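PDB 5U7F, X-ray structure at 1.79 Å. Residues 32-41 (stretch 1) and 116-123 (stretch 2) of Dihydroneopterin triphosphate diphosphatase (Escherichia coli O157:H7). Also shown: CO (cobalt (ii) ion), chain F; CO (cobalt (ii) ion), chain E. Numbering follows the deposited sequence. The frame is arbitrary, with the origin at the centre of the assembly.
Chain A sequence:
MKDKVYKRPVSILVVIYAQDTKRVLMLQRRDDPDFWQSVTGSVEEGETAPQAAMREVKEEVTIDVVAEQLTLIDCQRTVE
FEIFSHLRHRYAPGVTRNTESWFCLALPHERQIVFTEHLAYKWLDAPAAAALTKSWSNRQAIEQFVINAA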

# COMPACT_ATOMS: atom_id res chain seq x y z
N ASP A 32 12.79 5.50 -4.44
CA ASP A 32 13.54 5.37 -3.20
C ASP A 32 13.76 3.86 -2.97
O ASP A 32 12.96 3.20 -2.31
CB ASP A 32 12.79 6.01 -2.03
CG ASP A 32 13.59 6.00 -0.73
OD1 ASP A 32 14.65 5.33 -0.67
OD2 ASP A 32 13.14 6.66 0.25
N PRO A 33 14.85 3.31 -3.51
CA PRO A 33 15.10 1.85 -3.41
C PRO A 33 15.26 1.30 -1.98
O PRO A 33 15.24 0.08 -1.79
CB PRO A 33 16.39 1.68 -4.22
CG PRO A 33 16.37 2.83 -5.19
CD PRO A 33 15.84 3.97 -4.38
N ASP A 34 15.38 2.17 -0.98
CA ASP A 34 15.50 1.74 0.40
C ASP A 34 14.11 1.61 1.07
O ASP A 34 14.00 1.14 2.19
CB ASP A 34 16.35 2.73 1.19
CG ASP A 34 17.79 2.77 0.70
OD1 ASP A 34 18.35 1.67 0.44
OD2 ASP A 34 18.34 3.89 0.56
N PHE A 35 13.09 2.00 0.33
CA PHE A 35 11.69 2.13 0.82
C PHE A 35 10.89 0.92 0.37
O PHE A 35 10.46 0.88 -0.78
CB PHE A 35 11.09 3.43 0.30
CG PHE A 35 9.82 3.86 0.98
CD1 PHE A 35 9.06 2.99 1.75
CD2 PHE A 35 9.39 5.16 0.82
CE1 PHE A 35 7.88 3.45 2.35
CE2 PHE A 35 8.25 5.60 1.40
CZ PHE A 35 7.49 4.74 2.16
N TRP A 36 10.72 -0.05 1.25
CA TRP A 36 9.76 -1.14 1.04
C TRP A 36 8.39 -0.82 1.65
O TRP A 36 8.29 -0.25 2.74
CB TRP A 36 10.27 -2.42 1.63
CG TRP A 36 11.54 -2.87 1.01
CD1 TRP A 36 12.77 -2.28 1.12
CD2 TRP A 36 11.73 -4.02 0.17
NE1 TRP A 36 13.72 -3.00 0.41
CE2 TRP A 36 13.10 -4.07 -0.18
CE3 TRP A 36 10.87 -5.01 -0.33
CZ2 TRP A 36 13.63 -5.07 -1.01
CZ3 TRP A 36 11.41 -6.01 -1.14
CH2 TRP A 36 12.77 -6.02 -1.47
N GLN A 37 7.34 -1.24 0.96
CA GLN A 37 5.97 -0.86 1.34
C GLN A 37 4.95 -1.84 0.84
O GLN A 37 5.22 -2.63 -0.07
CB GLN A 37 5.64 0.51 0.75
CG GLN A 37 5.85 0.58 -0.73
CD GLN A 37 5.16 1.73 -1.42
OE1 GLN A 37 5.16 1.82 -2.66
NE2 GLN A 37 4.63 2.66 -0.63
N SER A 38 3.76 -1.80 1.43
CA SER A 38 2.58 -2.40 0.84
C SER A 38 2.12 -1.52 -0.36
O SER A 38 2.81 -0.55 -0.74
CB SER A 38 1.46 -2.55 1.90
OG SER A 38 1.99 -3.02 3.14
N VAL A 39 1.03 -1.89 -1.01
CA VAL A 39 0.53 -1.10 -2.14
C VAL A 39 -0.00 0.27 -1.67
O VAL A 39 -0.81 0.32 -0.76
CB VAL A 39 -0.56 -1.88 -2.88
CG1 VAL A 39 -1.31 -1.01 -3.86
CG2 VAL A 39 0.07 -3.06 -3.62
N THR A 40 0.49 1.36 -2.26
CA THR A 40 -0.06 2.70 -1.98
C THR A 40 -0.37 3.36 -3.31
O THR A 40 0.20 2.97 -4.33
CB THR A 40 0.88 3.62 -1.15
OG1 THR A 40 2.04 3.96 -1.91
CG2 THR A 40 1.28 2.97 0.15
N GLY A 41 -1.28 4.32 -3.32
CA GLY A 41 -1.54 5.06 -4.54
C GLY A 41 -2.46 6.24 -4.28
O GLY A 41 -3.25 6.19 -3.34
CO CO F . 1.91 3.09 -5.46
CO CO E . 0.46 3.09 -8.29
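Stretch 2 116-123: TEHLAYKW

Stretch 2 packs against stretch 1 through side chains and a shared metal ion, polar at one end and apolar at the other, with a single direct hydrogen bond and no backbone pairing between the two segments. In all, 317 Å² is buried, summed over both sides, and the backbones keep well apart: the CA atoms of Pro33 and Leu119 are 7.6 Å from each other, and those of Trp36 and Tyr121 8.5 Å.

Stretch 1 opens with a type I beta turn from Asp32 to Phe35, closed by a hydrogen bond from Phe35 N to Asp32 O (2.9 Å), then runs in extended form through strand residues 36-37 and 39-41. Stretch 2 begins as loop, turns a corner at Leu119, and is a strand by Tyr121, continuing beyond Trp123. Before the corner it runs roughly antiparallel to residues 36-41, with Glu117 facing Thr40 and His118 facing Gln37; after it, the chain heads across and away, and Ala120 to Lys122 pass the indole of Trp36.

At the metal end, Glu117 spans two cobalt ions. Glu117 OE1 binds CO of chain F at 2.1 Å, and Glu117 OE2 binds CO of chain E at 2.1 Å. Thr40 O binds CO of chain F at 2.0 Å, so this ion joins the two stretches; Thr40 O and Glu117 OE1 sit on opposite sides of it, 4.2 Å apart. Water 1, a ligand of the same ion, donates to Gln37 OE1 (2.9 Å) and accepts from Thr40 N (2.8 Å), tying the glutamine to the metal site.

His118 points its CA-to-CB bond toward stretch 1 and, with chi1 in the m rotamer, brings its ring to Gln37. His118 NE2 donates to Gln37 OE1 at 3.0 Å with an N-H...acceptor angle of 163°, and the oxygen lies near the plane of the imidazole, as a nearly straight bond from a ring nitrogen requires. The other end of the amide makes a weak hydrogen bond within stretch 1, from Gln37 NE2 to Thr40 OG1 (3.2 Å).

The apolar part centres on Trp36, which has the most area covered by the other stretch. Its CA-to-CB bond points sideways, but the indole reaches stretch 2, where Trp36 CH2 is 4.1 Å from Ala120 CB and Trp36 CZ3 is 3.9 Å from Lys122 CG. Between these neighbours the backbone passes the ring edge, with Tyr121 C 4.1 Å from Trp36 CZ3, while the Tyr121 side chain starts away from stretch 1. At the turn and the corner, Pro33 CB meets Leu119 CD1 at 4.0 Å, a small apolar contact between two exposed residues.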

# COMPACT_ATOMS: atom_id res chain seq x y z
N THR A 116 4.80 -3.81 -11.39
CA THR A 116 5.01 -2.80 -12.43
C THR A 116 5.70 -1.52 -11.91
O THR A 116 6.56 -0.94 -12.57
CB THR A 116 3.67 -2.43 -13.09
OG1 THR A 116 2.78 -1.91 -12.10
CG2 THR A 116 3.03 -3.64 -13.73
N GLU A 117 5.32 -1.09 -10.71
CA GLU A 117 5.78 0.17 -10.14
C GLU A 117 7.05 0.01 -9.28
O GLU A 117 7.65 1.00 -8.87
CB GLU A 117 4.62 0.77 -9.29
CG GLU A 117 4.84 2.17 -8.72
CD GLU A 117 3.58 2.71 -7.99
OE1 GLU A 117 3.63 2.87 -6.74
OE2 GLU A 117 2.56 2.98 -8.68
N HIS A 118 7.47 -1.23 -9.04
CA HIS A 118 8.51 -1.50 -8.05
C HIS A 118 9.72 -2.25 -8.64
O HIS A 118 9.71 -2.60 -9.80
CB HIS A 118 7.90 -2.31 -6.92
CG HIS A 118 6.88 -1.54 -6.13
ND1 HIS A 118 5.57 -1.41 -6.55
CD2 HIS A 118 6.98 -0.82 -4.99
CE1 HIS A 118 4.90 -0.68 -5.68
NE2 HIS A 118 5.73 -0.31 -4.71
N LEU A 119 10.73 -2.50 -7.82
CA LEU A 119 11.97 -3.14 -8.27
C LEU A 119 12.02 -4.65 -7.93
O LEU A 119 12.73 -5.43 -8.60
CB LEU A 119 13.16 -2.44 -7.63
CG LEU A 119 13.44 -0.99 -8.03
CD1 LEU A 119 14.48 -0.37 -7.13
CD2 LEU A 119 13.91 -0.91 -9.47
N ALA A 120 11.25 -5.04 -6.92
CA ALA A 120 11.36 -6.37 -6.28
C ALA A 120 10.20 -6.54 -5.31
O ALA A 120 9.60 -5.53 -4.93
CB ALA A 120 12.62 -6.52 -5.53
N TYR A 121 9.92 -7.78 -4.91
CA TYR A 121 8.93 -8.06 -3.86
C TYR A 121 9.47 -9.14 -2.91
O TYR A 121 10.33 -9.97 -3.27
CB TYR A 121 7.59 -8.48 -4.46
CG TYR A 121 7.56 -9.88 -5.02
CD1 TYR A 121 7.90 -10.14 -6.34
CD2 TYR A 121 7.16 -10.94 -4.23
CE1 TYR A 121 7.87 -11.43 -6.86
CE2 TYR A 121 7.12 -12.25 -4.73
CZ TYR A 121 7.47 -12.48 -6.05
OH TYR A 121 7.43 -13.78 -6.54
N LYS A 122 9.00 -9.09 -1.67
CA LYS A 122 9.33 -10.10 -0.66
C LYS A 122 8.11 -10.41 0.22
O LYS A 122 7.35 -9.50 0.57
CB LYS A 122 10.49 -9.64 0.22
CG LYS A 122 11.86 -9.81 -0.40
CD LYS A 122 12.21 -11.30 -0.53
CE LYS A 122 13.61 -11.50 -1.13
NZ LYS A 122 13.79 -12.90 -1.60
N TRP A 123 7.93 -11.69 0.58
CA TRP A 123 6.96 -12.07 1.61
C TRP A 123 7.69 -12.15 2.93
O TRP A 123 8.69 -12.85 3.06
CB TRP A 123 6.29 -13.43 1.30
CG TRP A 123 5.36 -13.39 0.13
CD1 TRP A 123 5.66 -13.70 -1.18
CD2 TRP A 123 4.01 -12.99 0.14
NE1 TRP A 123 4.56 -13.52 -1.97
CE2 TRP A 123 3.53 -13.08 -1.19
CE3 TRP A 123 3.14 -12.59 1.15
CZ2 TRP A 123 2.21 -12.78 -1.52
CZ3 TRP A 123 1.87 -12.30 0.83
CH2 TRP A 123 1.40 -12.39 -0.49
O HOH W 1 2.65 1.58 -4.05
O HOH W 2 2.54 4.87 -4.37
O HOH W 3 -0.10 4.47 -9.49
O HOH W 4 0.16 1.90 -10.05